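Local coordinates for dimethyl-sulfide monooxygenase (Hyphomicrobium sulfonivorans, PDB 6AK1), which uses FMN, NADH and molecular oxygen to oxidise dimethyl sulfide to methanethiol and formaldehyde, the first step in breaking the sulfide down, at residues I5-F10 against G420-S425; G49-L54 against D407-I412; D380-W385 against P414-R419. One frame throughout, in Å; residues are numbered along the deposited sequence.

Interaction 1: residues I5-F10 against G420-S425; sequences IVLNAF and GRAQDS
R421 meets I5 twice, through its backbone carbonyl and through the aliphatic root of its side chain. G420, just before it, has left the helical conformation with positive phi and forms the Schellman turn that closes helix 403-418, so the chain leaves the helix heading for the start of strand 6-12. R421 O then accepts a nearly straight hydrogen bond from I5 N (2.7 Å, N-H...O 166°). Beside this bond the I5 branch CG1-CD1 lies obliquely over the base of the arginine, I5 CD1 being 3.6 Å from R421 CB. With chi1 at -57° and further bends at chi2 and chi3, the arginine folds back and brings one guanidinium face over I5 CG1. Its polar end is held from outside the two segments: NH1 by E383 and D387, NE by the carbonyl of K3. Cutting I5 back to an alanine is likely to leave the aliphatic part of R421 uncovered on this side and its guanidinium face without the apolar neighbour. A422 adds a looser apolar touch, its CB 4.3 Å from L7 CD1. At Q423 the backbone is joined through water: one molecule donates to I5 O (2.7 Å) and accepts from Q423 N (3.0 Å), while the side-chain amide reaches C50 O. The loop thus lies beside the start of strand 6-12, the first barrel strand of this TIM-barrel, luciferase-like enzyme. This strand runs on between the parallel strands 53-57 and 393-397, and helix 403-418 packs alongside, with F408 touching L7 and L416 touching A422.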
ATOM      1  N   ILE A   5       7.214  10.646 -13.072  1.00 25.69           N
ATOM      2  CA  ILE A   5       7.439  10.040 -11.761  1.00 24.51           C
ATOM      3  C   ILE A   5       6.124  10.012 -10.982  1.00 27.51           C
ATOM      4  O   ILE A   5       5.420  11.025 -10.883  1.00 26.94           O
ATOM      5  CB  ILE A   5       8.532  10.798 -10.996  1.00 22.82           C
ATOM      6  CG1 ILE A   5       9.843  10.782 -11.803  1.00 27.02           C
ATOM      7  CG2 ILE A   5       8.739  10.196  -9.633  1.00 21.16           C
ATOM      8  CD1 ILE A   5      10.968  11.637 -11.205  1.00 24.95           C
ATOM      9  N   VAL A   6       5.784   8.843 -10.441  1.00 24.11           N
ATOM     10  CA  VAL A   6       4.565   8.675  -9.658  1.00 24.59           C
ATOM     11  C   VAL A   6       4.847   9.081  -8.216  1.00 26.79           C
ATOM     12  O   VAL A   6       5.788   8.578  -7.591  1.00 26.61           O
ATOM     13  CB  VAL A   6       4.059   7.223  -9.743  1.00 25.86           C
ATOM     14  CG1 VAL A   6       2.937   6.985  -8.733  1.00 28.92           C
ATOM     15  CG2 VAL A   6       3.572   6.908 -11.157  1.00 24.56           C
ATOM     16  N   LEU A   7       4.030   9.990  -7.679  1.00 23.78           N
ATOM     17  CA  LEU A   7       4.223  10.510  -6.328  1.00 23.66           C
ATOM     18  C   LEU A   7       3.083  10.040  -5.434  1.00 24.40           C
ATOM     19  O   LEU A   7       1.922  10.381  -5.676  1.00 24.35           O
ATOM     20  CB  LEU A   7       4.295  12.034  -6.346  1.00 22.22           C
ATOM     21  CG  LEU A   7       5.391  12.576  -7.264  1.00 22.03           C
ATOM     22  CD1 LEU A   7       5.282  14.087  -7.414  1.00 20.32           C
ATOM     23  CD2 LEU A   7       6.778  12.151  -6.772  1.00 19.84           C
ATOM     24  N   ASN A   8       3.414   9.253  -4.415  1.00 24.98           N
ATOM     25  CA  ASN A   8       2.456   8.768  -3.433  1.00 23.46           C
ATOM     26  C   ASN A   8       2.870   9.231  -2.043  1.00 25.76           C
ATOM     27  O   ASN A   8       4.067   9.251  -1.718  1.00 21.52           O
ATOM     28  CB  ASN A   8       2.374   7.229  -3.409  1.00 22.63           C
ATOM     29  CG  ASN A   8       1.802   6.630  -4.677  1.00 24.90           C
ATOM     30  OD1 ASN A   8       1.150   7.297  -5.481  1.00 25.27           O
ATOM     31  ND2 ASN A   8       2.022   5.336  -4.840  1.00 34.98           N
ATOM     32  N   ALA A   9       1.881   9.562  -1.211  1.00 17.83           N
ATOM     33  CA  ALA A   9       2.130   9.759   0.209  1.00 23.35           C
ATOM     34  C   ALA A   9       1.878   8.448   0.944  1.00 22.09           C
ATOM     35  O   ALA A   9       0.826   7.826   0.783  1.00 22.69           O
ATOM     36  CB  ALA A   9       1.256  10.874   0.791  1.00 21.51           C
ATOM     37  N   PHE A  10       2.853   8.034   1.733  1.00 20.29           N
ATOM     38  CA  PHE A  10       2.771   6.845   2.565  1.00 21.39           C
ATOM     39  C   PHE A  10       2.379   7.293   3.970  1.00 22.74           C
ATOM     40  O   PHE A  10       3.043   8.162   4.561  1.00 23.25           O
ATOM     41  CB  PHE A  10       4.122   6.125   2.537  1.00 20.69           C
ATOM     42  CG  PHE A  10       4.119   4.728   3.090  1.00 22.90           C
ATOM     43  CD1 PHE A  10       3.111   3.826   2.775  1.00 23.64           C
ATOM     44  CD2 PHE A  10       5.175   4.297   3.886  1.00 23.02           C
ATOM     45  CE1 PHE A  10       3.133   2.529   3.285  1.00 26.77           C
ATOM     46  CE2 PHE A  10       5.214   2.994   4.392  1.00 26.43           C
ATOM     47  CZ  PHE A  10       4.188   2.113   4.096  1.00 22.80           C
ATOM     48  N   GLY A 420      10.371  18.220 -16.241  1.00 30.09           N
ATOM     49  CA  GLY A 420       9.435  17.423 -17.013  1.00 28.74           C
ATOM     50  C   GLY A 420       9.091  16.070 -16.425  1.00 28.09           C
ATOM     51  O   GLY A 420       8.623  15.195 -17.149  1.00 26.20           O
ATOM     52  N   ARG A 421       9.287  15.873 -15.123  1.00 28.37           N
ATOM     53  CA  ARG A 421       9.104  14.559 -14.520  1.00 29.84           C
ATOM     54  C   ARG A 421       7.819  14.421 -13.706  1.00 30.88           C
ATOM     55  O   ARG A 421       7.389  13.294 -13.449  1.00 34.71           O
ATOM     56  CB  ARG A 421      10.294  14.223 -13.614  1.00 27.61           C
ATOM     57  CG  ARG A 421      11.664  14.241 -14.286  1.00 32.74           C
ATOM     58  CD  ARG A 421      11.683  13.519 -15.630  1.00 30.56           C
ATOM     59  NE  ARG A 421      11.463  12.072 -15.559  1.00 27.88           N
ATOM     60  CZ  ARG A 421      12.419  11.175 -15.363  1.00 27.55           C
ATOM     61  NH1 ARG A 421      13.675  11.575 -15.175  1.00 29.29           N
ATOM     62  NH2 ARG A 421      12.119   9.879 -15.334  1.00 28.68           N
ATOM     63  N   ALA A 422       7.206  15.518 -13.278  1.00 29.62           N
ATOM     64  CA  ALA A 422       6.003  15.470 -12.460  1.00 29.62           C
ATOM     65  C   ALA A 422       4.871  16.162 -13.194  1.00 30.06           C
ATOM     66  O   ALA A 422       5.096  17.165 -13.878  1.00 29.49           O
ATOM     67  CB  ALA A 422       6.218  16.146 -11.095  1.00 24.12           C
ATOM     68  N   GLN A 423       3.657  15.625 -13.049  1.00 29.23           N
ATOM     69  CA  GLN A 423       2.489  16.228 -13.682  1.00 27.37           C
ATOM     70  C   GLN A 423       2.079  17.498 -12.943  1.00 27.90           C
ATOM     71  O   GLN A 423       2.288  17.634 -11.739  1.00 29.07           O
ATOM     72  CB  GLN A 423       1.315  15.241 -13.716  1.00 25.65           C
ATOM     73  CG  GLN A 423       0.829  14.776 -12.334  1.00 27.75           C
ATOM     74  CD  GLN A 423      -0.198  13.642 -12.401  1.00 28.74           C
ATOM     75  OE1 GLN A 423      -0.397  13.023 -13.450  1.00 31.26           O
ATOM     76  NE2 GLN A 423      -0.863  13.376 -11.276  1.00 25.81           N
ATOM     77  N   ASP A 424       1.497  18.443 -13.680  1.00 26.57           N
ATOM     78  CA  ASP A 424       0.936  19.631 -13.051  1.00 33.89           C
ATOM     79  C   ASP A 424      -0.577  19.680 -13.175  1.00 32.46           C
ATOM     80  O   ASP A 424      -1.180  20.723 -12.899  1.00 34.48           O
ATOM     81  CB  ASP A 424       1.560  20.910 -13.620  1.00 33.73           C
ATOM     82  CG  ASP A 424       1.358  21.049 -15.112  1.00 40.01           C
ATOM     83  OD1 ASP A 424       0.447  20.401 -15.678  1.00 37.94           O
ATOM     84  OD2 ASP A 424       2.117  21.829 -15.720  1.00 50.15           O
ATOM     85  N   SER A 425      -1.192  18.589 -13.619  1.00 33.73           N
ATOM     86  CA  SER A 425      -2.634  18.407 -13.545  1.00 33.14           C
ATOM     87  C   SER A 425      -2.901  16.912 -13.644  1.00 32.78           C
ATOM     88  O   SER A 425      -1.994  16.112 -13.883  1.00 33.77           O
ATOM     89  CB  SER A 425      -3.366  19.194 -14.637  1.00 29.71           C
ATOM     90  OG  SER A 425      -3.206  18.574 -15.895  1.00 33.45           O
TER
HETATM   91  O   HOH W   1       3.785  13.160 -11.338  1.00 27.07           O

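Interaction 2: residues G49-L54 against D407-I412; sequences GCFDCL and DFIDYI
F51 directs the CE1-CZ corner of its ring at two consecutive helix residues, F408 and I409. F51 CZ comes within 3.6 Å of F408 CD1, which sits at the edge of the F51 ring, close to its plane; the two rings are almost perpendicular (89°), their centroids 5.8 Å apart. I409 CG1 approaches F51 CE1 obliquely at 3.8 Å. The other branch of I409 rests on the backbone of G49, CG2 to G49 CA being 3.7 Å. The lack of a side chain on G49 allows this close approach: a CB there would clash with I409 CG1.

With CG anti to the backbone N (chi1 -162°), the F408 ring is carried toward F51, and one of its faces is covered by I412 CB, 3.9 Å above the plane and over its centre. Further out, C50, with positive phi, is the C' residue of the Schellman motif ending helix 36-48, and this turn sets F51 just ahead of strand 53-57. L46 also packs on F51, while L382 borders F408. All four touching residues are buried and meet through apolar packing, so the helix is held to this loop by shape and apolar burial, without a directional polar bond between them.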
ATOM      1  N   GLY A  49      -0.515  19.387  -4.768  1.00 29.50           N
ATOM      2  CA  GLY A  49       0.691  18.938  -5.428  1.00 25.36           C
ATOM      3  C   GLY A  49       0.493  17.871  -6.482  1.00 30.28           C
ATOM      4  O   GLY A  49       1.492  17.330  -6.973  1.00 31.36           O
ATOM      5  N   CYS A  50      -0.758  17.533  -6.827  1.00 30.44           N
ATOM      6  CA  CYS A  50      -1.085  16.541  -7.868  1.00 27.59           C
ATOM      7  C   CYS A  50      -0.436  15.180  -7.596  1.00 27.52           C
ATOM      8  O   CYS A  50      -0.035  14.460  -8.519  1.00 25.69           O
ATOM      9  CB  CYS A  50      -0.703  17.055  -9.264  1.00 29.21           C
ATOM     10  SG  CYS A  50      -1.687  18.455  -9.879  1.00 35.56           S
ATOM     11  N   PHE A  51      -0.334  14.816  -6.318  1.00 24.84           N
ATOM     12  CA  PHE A  51       0.111  13.471  -5.965  1.00 23.09           C
ATOM     13  C   PHE A  51      -0.860  12.433  -6.524  1.00 23.96           C
ATOM     14  O   PHE A  51      -2.070  12.662  -6.618  1.00 21.06           O
ATOM     15  CB  PHE A  51       0.211  13.315  -4.442  1.00 21.18           C
ATOM     16  CG  PHE A  51       1.558  13.681  -3.862  1.00 26.85           C
ATOM     17  CD1 PHE A  51       2.226  14.834  -4.264  1.00 24.14           C
ATOM     18  CD2 PHE A  51       2.150  12.873  -2.897  1.00 21.93           C
ATOM     19  CE1 PHE A  51       3.456  15.168  -3.718  1.00 24.50           C
ATOM     20  CE2 PHE A  51       3.383  13.204  -2.338  1.00 26.10           C
ATOM     21  CZ  PHE A  51       4.038  14.355  -2.744  1.00 22.50           C
ATOM     22  N   ASP A  52      -0.325  11.266  -6.875  1.00 23.03           N
ATOM     23  CA  ASP A  52      -1.176  10.221  -7.431  1.00 24.74           C
ATOM     24  C   ASP A  52      -2.075   9.587  -6.373  1.00 25.09           C
ATOM     25  O   ASP A  52      -3.248   9.303  -6.651  1.00 21.01           O
ATOM     26  CB  ASP A  52      -0.321   9.164  -8.119  1.00 21.16           C
ATOM     27  CG  ASP A  52       0.321   9.697  -9.393  1.00 25.03           C
ATOM     28  OD1 ASP A  52       1.440  10.252  -9.300  1.00 25.68           O
ATOM     29  OD2 ASP A  52      -0.306   9.589 -10.475  1.00 23.45           O
ATOM     30  N   CYS A  53      -1.565   9.370  -5.159  1.00 22.39           N
ATOM     31  CA  CYS A  53      -2.253   8.446  -4.272  1.00 22.11           C
ATOM     32  C   CYS A  53      -1.816   8.654  -2.825  1.00 23.60           C
ATOM     33  O   CYS A  53      -0.649   8.955  -2.556  1.00 23.36           O
ATOM     34  CB  CYS A  53      -1.992   6.994  -4.728  1.00 24.94           C
ATOM     35  SG  CYS A  53      -2.947   5.727  -3.868  1.00 38.26           S
ATOM     36  N   LEU A  54      -2.771   8.480  -1.895  1.00 22.19           N
ATOM     37  CA  LEU A  54      -2.481   8.332  -0.469  1.00 23.00           C
ATOM     38  C   LEU A  54      -2.487   6.839  -0.134  1.00 21.25           C
ATOM     39  O   LEU A  54      -3.532   6.187  -0.179  1.00 24.91           O
ATOM     40  CB  LEU A  54      -3.495   9.090   0.384  1.00 19.58           C
ATOM     41  CG  LEU A  54      -3.388   8.963   1.910  1.00 19.63           C
ATOM     42  CD1 LEU A  54      -2.132   9.621   2.481  1.00 17.87           C
ATOM     43  CD2 LEU A  54      -4.636   9.537   2.578  1.00 19.68           C
ATOM     44  N   ASP A 407       6.490  20.081   2.451  1.00 21.85           N
ATOM     45  CA  ASP A 407       7.833  20.452   1.998  1.00 23.10           C
ATOM     46  C   ASP A 407       8.138  19.858   0.624  1.00 26.61           C
ATOM     47  O   ASP A 407       8.724  20.531  -0.236  1.00 24.65           O
ATOM     48  CB  ASP A 407       8.892  19.993   3.002  1.00 24.02           C
ATOM     49  CG  ASP A 407       9.011  20.903   4.202  1.00 28.92           C
ATOM     50  OD1 ASP A 407       8.417  22.009   4.195  1.00 31.55           O
ATOM     51  OD2 ASP A 407       9.723  20.504   5.156  1.00 28.00           O
ATOM     52  N   PHE A 408       7.764  18.593   0.401  1.00 21.52           N
ATOM     53  CA  PHE A 408       7.954  17.999  -0.920  1.00 23.44           C
ATOM     54  C   PHE A 408       7.247  18.809  -1.997  1.00 21.29           C
ATOM     55  O   PHE A 408       7.830  19.114  -3.044  1.00 23.82           O
ATOM     56  CB  PHE A 408       7.454  16.555  -0.944  1.00 20.77           C
ATOM     57  CG  PHE A 408       7.995  15.766  -2.100  1.00 20.23           C
ATOM     58  CD1 PHE A 408       7.342  15.765  -3.315  1.00 17.04           C
ATOM     59  CD2 PHE A 408       9.188  15.053  -1.973  1.00 21.49           C
ATOM     60  CE1 PHE A 408       7.843  15.062  -4.385  1.00 20.37           C
ATOM     61  CE2 PHE A 408       9.695  14.340  -3.048  1.00 19.60           C
ATOM     62  CZ  PHE A 408       9.025  14.347  -4.252  1.00 17.20           C
ATOM     63  N   ILE A 409       5.983  19.163  -1.760  1.00 23.94           N
ATOM     64  CA  ILE A 409       5.242  19.936  -2.752  1.00 25.10           C
ATOM     65  C   ILE A 409       5.894  21.300  -2.971  1.00 22.46           C
ATOM     66  O   ILE A 409       6.084  21.732  -4.109  1.00 23.72           O
ATOM     67  CB  ILE A 409       3.768  20.064  -2.332  1.00 25.68           C
ATOM     68  CG1 ILE A 409       3.132  18.673  -2.258  1.00 23.81           C
ATOM     69  CG2 ILE A 409       2.997  20.976  -3.307  1.00 24.71           C
ATOM     70  CD1 ILE A 409       1.719  18.671  -1.673  1.00 26.48           C
ATOM     71  N   ASP A 410       6.280  21.981  -1.893  1.00 24.53           N
ATOM     72  CA  ASP A 410       6.783  23.349  -2.023  1.00 26.80           C
ATOM     73  C   ASP A 410       8.171  23.399  -2.662  1.00 26.31           C
ATOM     74  O   ASP A 410       8.439  24.263  -3.504  1.00 25.50           O
ATOM     75  CB  ASP A 410       6.806  24.030  -0.650  1.00 25.41           C
ATOM     76  CG  ASP A 410       5.404  24.255  -0.090  1.00 27.05           C
ATOM     77  OD1 ASP A 410       4.430  24.158  -0.855  1.00 27.91           O
ATOM     78  OD2 ASP A 410       5.277  24.528   1.114  1.00 28.23           O
ATOM     79  N   TYR A 411       9.071  22.505  -2.258  1.00 25.42           N
ATOM     80  CA  TYR A 411      10.481  22.593  -2.630  1.00 24.84           C
ATOM     81  C   TYR A 411      10.876  21.684  -3.787  1.00 27.82           C
ATOM     82  O   TYR A 411      11.763  22.051  -4.560  1.00 30.64           O
ATOM     83  CB  TYR A 411      11.376  22.232  -1.446  1.00 25.02           C
ATOM     84  CG  TYR A 411      11.389  23.182  -0.277  1.00 25.78           C
ATOM     85  CD1 TYR A 411      12.103  24.369  -0.335  1.00 25.12           C
ATOM     86  CD2 TYR A 411      10.746  22.855   0.912  1.00 24.33           C
ATOM     87  CE1 TYR A 411      12.145  25.220   0.738  1.00 24.06           C
ATOM     88  CE2 TYR A 411      10.784  23.702   1.997  1.00 29.50           C
ATOM     89  CZ  TYR A 411      11.496  24.889   1.902  1.00 29.96           C
ATOM     90  OH  TYR A 411      11.563  25.749   2.974  1.00 32.43           O
ATOM     91  N   ILE A 412      10.295  20.489  -3.896  1.00 21.94           N
ATOM     92  CA  ILE A 412      10.732  19.485  -4.875  1.00 22.97           C
ATOM     93  C   ILE A 412       9.840  19.458  -6.119  1.00 25.36           C
ATOM     94  O   ILE A 412      10.340  19.444  -7.236  1.00 27.16           O
ATOM     95  CB  ILE A 412      10.810  18.086  -4.227  1.00 22.42           C
ATOM     96  CG1 ILE A 412      11.717  18.097  -2.992  1.00 22.55           C
ATOM     97  CG2 ILE A 412      11.280  17.061  -5.253  1.00 21.59           C
ATOM     98  CD1 ILE A 412      13.039  18.834  -3.196  1.00 22.36           C
TER

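Interaction 3: residues D380-W385 against P414-R419; sequences DELERW and PELRKR
Two of the outer helices of the TIM barrel, 375-388 and 403-418, are bridged here by a salt-bridge network centred on R419, the residue that follows the second helix. Its side chain, extended from CG to NE, carries the guanidinium across to D380 and E383, one helical turn apart. D380 OD1 alone takes both terminal nitrogens, R419 NH1 at 2.7 Å and R419 NH2 at 2.9 Å. The two bonds differ: NH1 meets the anti lone pair of OD1, whereas NH2 comes from above the carboxylate plane, and both are well bent (N-H...O 143° and 136°). R419 NH1 also binds E383 OE2, again by the anti lone pair, at 2.8 Å and straighter (157°). From the last turn of helix 403-418, E415 OE2 accepts from R419 NE at 2.8 Å. All three carboxylates lie around the edge of the guanidinium, near its plane, so its rotation is fixed on several sides; Q376 adds a further bond to NH2. Concentrating three acids here probably depends on the arginine charge between them. Water extends the link, donating to R419 O (2.9 Å) and more distantly to E383 OE1, whose stronger partner is R421. Deeper in, the apolar side of the interface begins where L382 CD1 touches L416 CD1 at 4.0 Å, the two side chains crossing at about a right angle. From there L382 reaches I412 on helix 403-418 and L281 on strand 276-284, while A379 lies against E415, L416 and R419, bringing both helices together over the barrel wall.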
ATOM      1  N   ASP A 380      17.910  15.369  -8.192  1.00 27.69           N
ATOM      2  CA  ASP A 380      18.899  14.545  -8.877  1.00 29.49           C
ATOM      3  C   ASP A 380      18.771  13.085  -8.454  1.00 29.31           C
ATOM      4  O   ASP A 380      18.749  12.186  -9.299  1.00 28.20           O
ATOM      5  CB  ASP A 380      20.325  15.041  -8.603  1.00 26.99           C
ATOM      6  CG  ASP A 380      20.680  16.322  -9.351  1.00 31.45           C
ATOM      7  OD1 ASP A 380      19.917  16.761 -10.240  1.00 34.62           O
ATOM      8  OD2 ASP A 380      21.756  16.894  -9.042  1.00 33.71           O
ATOM      9  N   GLU A 381      18.700  12.827  -7.141  1.00 27.10           N
ATOM     10  CA  GLU A 381      18.668  11.440  -6.679  1.00 28.24           C
ATOM     11  C   GLU A 381      17.339  10.769  -7.024  1.00 26.53           C
ATOM     12  O   GLU A 381      17.312   9.581  -7.364  1.00 25.08           O
ATOM     13  CB  GLU A 381      18.954  11.357  -5.171  1.00 30.23           C
ATOM     14  CG  GLU A 381      19.626  10.024  -4.768  1.00 41.34           C
ATOM     15  CD  GLU A 381      19.575   9.697  -3.268  1.00 44.22           C
ATOM     16  OE1 GLU A 381      18.597   9.040  -2.812  1.00 37.71           O
ATOM     17  OE2 GLU A 381      20.531  10.070  -2.548  1.00 44.27           O
ATOM     18  N   LEU A 382      16.229  11.516  -6.968  1.00 24.21           N
ATOM     19  CA  LEU A 382      14.937  10.951  -7.359  1.00 29.04           C
ATOM     20  C   LEU A 382      14.962  10.476  -8.809  1.00 29.46           C
ATOM     21  O   LEU A 382      14.418   9.411  -9.134  1.00 25.05           O
ATOM     22  CB  LEU A 382      13.813  11.977  -7.159  1.00 26.91           C
ATOM     23  CG  LEU A 382      13.478  12.459  -5.747  1.00 25.50           C
ATOM     24  CD1 LEU A 382      12.282  13.423  -5.785  1.00 24.83           C
ATOM     25  CD2 LEU A 382      13.177  11.282  -4.837  1.00 20.45           C
ATOM     26  N   GLU A 383      15.581  11.263  -9.696  1.00 28.77           N
ATOM     27  CA  GLU A 383      15.732  10.844 -11.088  1.00 31.03           C
ATOM     28  C   GLU A 383      16.677   9.661 -11.225  1.00 29.02           C
ATOM     29  O   GLU A 383      16.525   8.857 -12.150  1.00 29.54           O
ATOM     30  CB  GLU A 383      16.230  12.005 -11.945  1.00 31.34           C
ATOM     31  CG  GLU A 383      15.193  13.100 -12.110  1.00 29.48           C
ATOM     32  CD  GLU A 383      15.515  14.014 -13.278  1.00 35.09           C
ATOM     33  OE1 GLU A 383      15.015  13.752 -14.392  1.00 32.77           O
ATOM     34  OE2 GLU A 383      16.282  14.987 -13.083  1.00 32.96           O
ATOM     35  N   ARG A 384      17.627   9.540 -10.322  1.00 27.06           N
ATOM     36  CA  ARG A 384      18.544   8.434 -10.344  1.00 32.27           C
ATOM     37  C   ARG A 384      17.827   7.132  -9.968  1.00 32.96           C
ATOM     38  O   ARG A 384      18.018   6.155 -10.620  1.00 28.99           O
ATOM     39  CB  ARG A 384      19.743   8.676  -9.442  1.00 32.36           C
ATOM     40  CG  ARG A 384      21.082   8.385 -10.034  1.00 38.11           C
ATOM     41  CD  ARG A 384      22.150   8.308  -8.971  1.00 38.80           C
ATOM     42  NE  ARG A 384      22.906   7.083  -9.053  1.00 40.12           N
ATOM     43  CZ  ARG A 384      23.482   6.475  -8.037  1.00 41.65           C
ATOM     44  NH1 ARG A 384      23.395   6.965  -6.827  1.00 39.13           N
ATOM     45  NH2 ARG A 384      24.136   5.373  -8.239  1.00 41.18           N
ATOM     46  N   TRP A 385      17.008   7.142  -8.918  1.00 28.15           N
ATOM     47  CA  TRP A 385      16.235   5.961  -8.538  1.00 27.80           C
ATOM     48  C   TRP A 385      15.276   5.548  -9.647  1.00 23.39           C
ATOM     49  O   TRP A 385      15.055   4.357  -9.871  1.00 26.50           O
ATOM     50  CB  TRP A 385      15.439   6.214  -7.260  1.00 25.88           C
ATOM     51  CG  TRP A 385      16.206   6.323  -5.972  1.00 24.61           C
ATOM     52  CD1 TRP A 385      16.473   7.469  -5.285  1.00 21.83           C
ATOM     53  CD2 TRP A 385      16.732   5.248  -5.180  1.00 23.92           C
ATOM     54  NE1 TRP A 385      17.144   7.181  -4.127  1.00 25.08           N
ATOM     55  CE2 TRP A 385      17.334   5.825  -4.045  1.00 25.76           C
ATOM     56  CE3 TRP A 385      16.778   3.857  -5.335  1.00 24.90           C
ATOM     57  CZ2 TRP A 385      17.962   5.063  -3.060  1.00 23.77           C
ATOM     58  CZ3 TRP A 385      17.392   3.099  -4.355  1.00 22.51           C
ATOM     59  CH2 TRP A 385      17.973   3.705  -3.226  1.00 26.37           C
ATOM     60  N   PRO A 414       8.111  21.709  -7.786  1.00 27.40           N
ATOM     61  CA  PRO A 414       8.420  22.679  -8.849  1.00 28.76           C
ATOM     62  C   PRO A 414       9.669  22.318  -9.630  1.00 31.29           C
ATOM     63  O   PRO A 414       9.711  22.538 -10.845  1.00 33.15           O
ATOM     64  CB  PRO A 414       8.595  24.003  -8.084  1.00 25.61           C
ATOM     65  CG  PRO A 414       7.825  23.818  -6.820  1.00 25.33           C
ATOM     66  CD  PRO A 414       8.090  22.373  -6.464  1.00 25.92           C
ATOM     67  N   GLU A 415      10.691  21.764  -8.962  1.00 29.93           N
ATOM     68  CA  GLU A 415      11.904  21.353  -9.665  1.00 28.64           C
ATOM     69  C   GLU A 415      11.650  20.146 -10.552  1.00 29.88           C
ATOM     70  O   GLU A 415      12.172  20.082 -11.668  1.00 27.40           O
ATOM     71  CB  GLU A 415      13.023  21.041  -8.677  1.00 28.87           C
ATOM     72  CG  GLU A 415      14.325  20.583  -9.347  1.00 35.86           C
ATOM     73  CD  GLU A 415      14.973  21.673 -10.208  1.00 38.18           C
ATOM     74  OE1 GLU A 415      14.834  22.868  -9.873  1.00 38.85           O
ATOM     75  OE2 GLU A 415      15.617  21.332 -11.220  1.00 40.59           O
ATOM     76  N   LEU A 416      10.851  19.175 -10.076  1.00 30.76           N
ATOM     77  CA  LEU A 416      10.515  18.014 -10.904  1.00 28.74           C
ATOM     78  C   LEU A 416       9.653  18.419 -12.097  1.00 30.19           C
ATOM     79  O   LEU A 416       9.781  17.844 -13.182  1.00 30.33           O
ATOM     80  CB  LEU A 416       9.806  16.932 -10.072  1.00 26.44           C
ATOM     81  CG  LEU A 416      10.600  16.162  -9.003  1.00 29.38           C
ATOM     82  CD1 LEU A 416       9.707  15.181  -8.231  1.00 25.13           C
ATOM     83  CD2 LEU A 416      11.798  15.426  -9.610  1.00 26.94           C
ATOM     84  N   ARG A 417       8.756  19.393 -11.911  1.00 29.17           N
ATOM     85  CA  ARG A 417       7.939  19.863 -13.029  1.00 31.80           C
ATOM     86  C   ARG A 417       8.796  20.546 -14.076  1.00 34.68           C
ATOM     87  O   ARG A 417       8.605  20.337 -15.278  1.00 35.14           O
ATOM     88  CB  ARG A 417       6.857  20.833 -12.544  1.00 28.59           C
ATOM     89  CG  ARG A 417       5.706  20.147 -11.859  1.00 34.25           C
ATOM     90  CD  ARG A 417       4.659  21.127 -11.356  1.00 30.98           C
ATOM     91  NE  ARG A 417       3.613  20.392 -10.665  1.00 32.42           N
ATOM     92  CZ  ARG A 417       2.567  20.948 -10.074  1.00 35.47           C
ATOM     93  NH1 ARG A 417       2.413  22.267 -10.082  1.00 34.68           N
ATOM     94  NH2 ARG A 417       1.673  20.175  -9.478  1.00 31.90           N
ATOM     95  N   LYS A 418       9.742  21.377 -13.637  1.00 32.92           N
ATOM     96  CA  LYS A 418      10.637  22.040 -14.575  1.00 36.28           C
ATOM     97  C   LYS A 418      11.486  21.031 -15.345  1.00 34.33           C
ATOM     98  O   LYS A 418      11.752  21.229 -16.534  1.00 34.88           O
ATOM     99  CB  LYS A 418      11.501  23.053 -13.821  1.00 32.61           C
ATOM    100  CG  LYS A 418      12.934  23.184 -14.330  1.00 48.91           C
ATOM    101  CD  LYS A 418      13.563  24.526 -13.914  1.00 49.66           C
ATOM    102  CE  LYS A 418      14.949  24.686 -14.518  1.00 44.74           C
ATOM    103  NZ  LYS A 418      15.776  23.473 -14.222  1.00 58.06           N
ATOM    104  N   ARG A 419      11.886  19.932 -14.709  1.00 31.65           N
ATOM    105  CA  ARG A 419      12.598  18.861 -15.405  1.00 33.89           C
ATOM    106  C   ARG A 419      11.679  17.946 -16.209  1.00 32.35           C
ATOM    107  O   ARG A 419      12.168  16.962 -16.779  1.00 29.75           O
ATOM    108  CB  ARG A 419      13.392  18.006 -14.410  1.00 29.67           C
ATOM    109  CG  ARG A 419      14.401  18.781 -13.600  1.00 34.83           C
ATOM    110  CD  ARG A 419      15.161  17.882 -12.645  1.00 33.36           C
ATOM    111  NE  ARG A 419      16.121  18.651 -11.864  1.00 30.75           N
ATOM    112  CZ  ARG A 419      17.161  18.123 -11.232  1.00 31.53           C
ATOM    113  NH1 ARG A 419      17.382  16.814 -11.299  1.00 27.38           N
ATOM    114  NH2 ARG A 419      17.987  18.912 -10.546  1.00 25.82           N
TER
HETATM  115  O   HOH W   2      14.846  15.980 -16.759  1.00 45.25           O

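Helix 403-418 and the loop after it tie the three contacts together. Interaction 2 uses the helix's middle, interaction 3 its last turns, and interaction 1 the loop that follows. Interactions 1 and 2 are buried and reach neighbouring barrel strands, 6-12 and 53-57, probably joined by a hydrogen bond between A9 N and C53 O, with another between D52 N and L7 O just before the latter strand; interaction 3 is partly exposed, between outer helices. The charged network belongs to this outermost contact; interaction 2 is apolar, and interaction 1 mixes backbone and water-mediated bonds with apolar packing. E383, bound to both R419 and R421, couples interactions 1 and 3, whereas F408 against L382 joins 2 to 3.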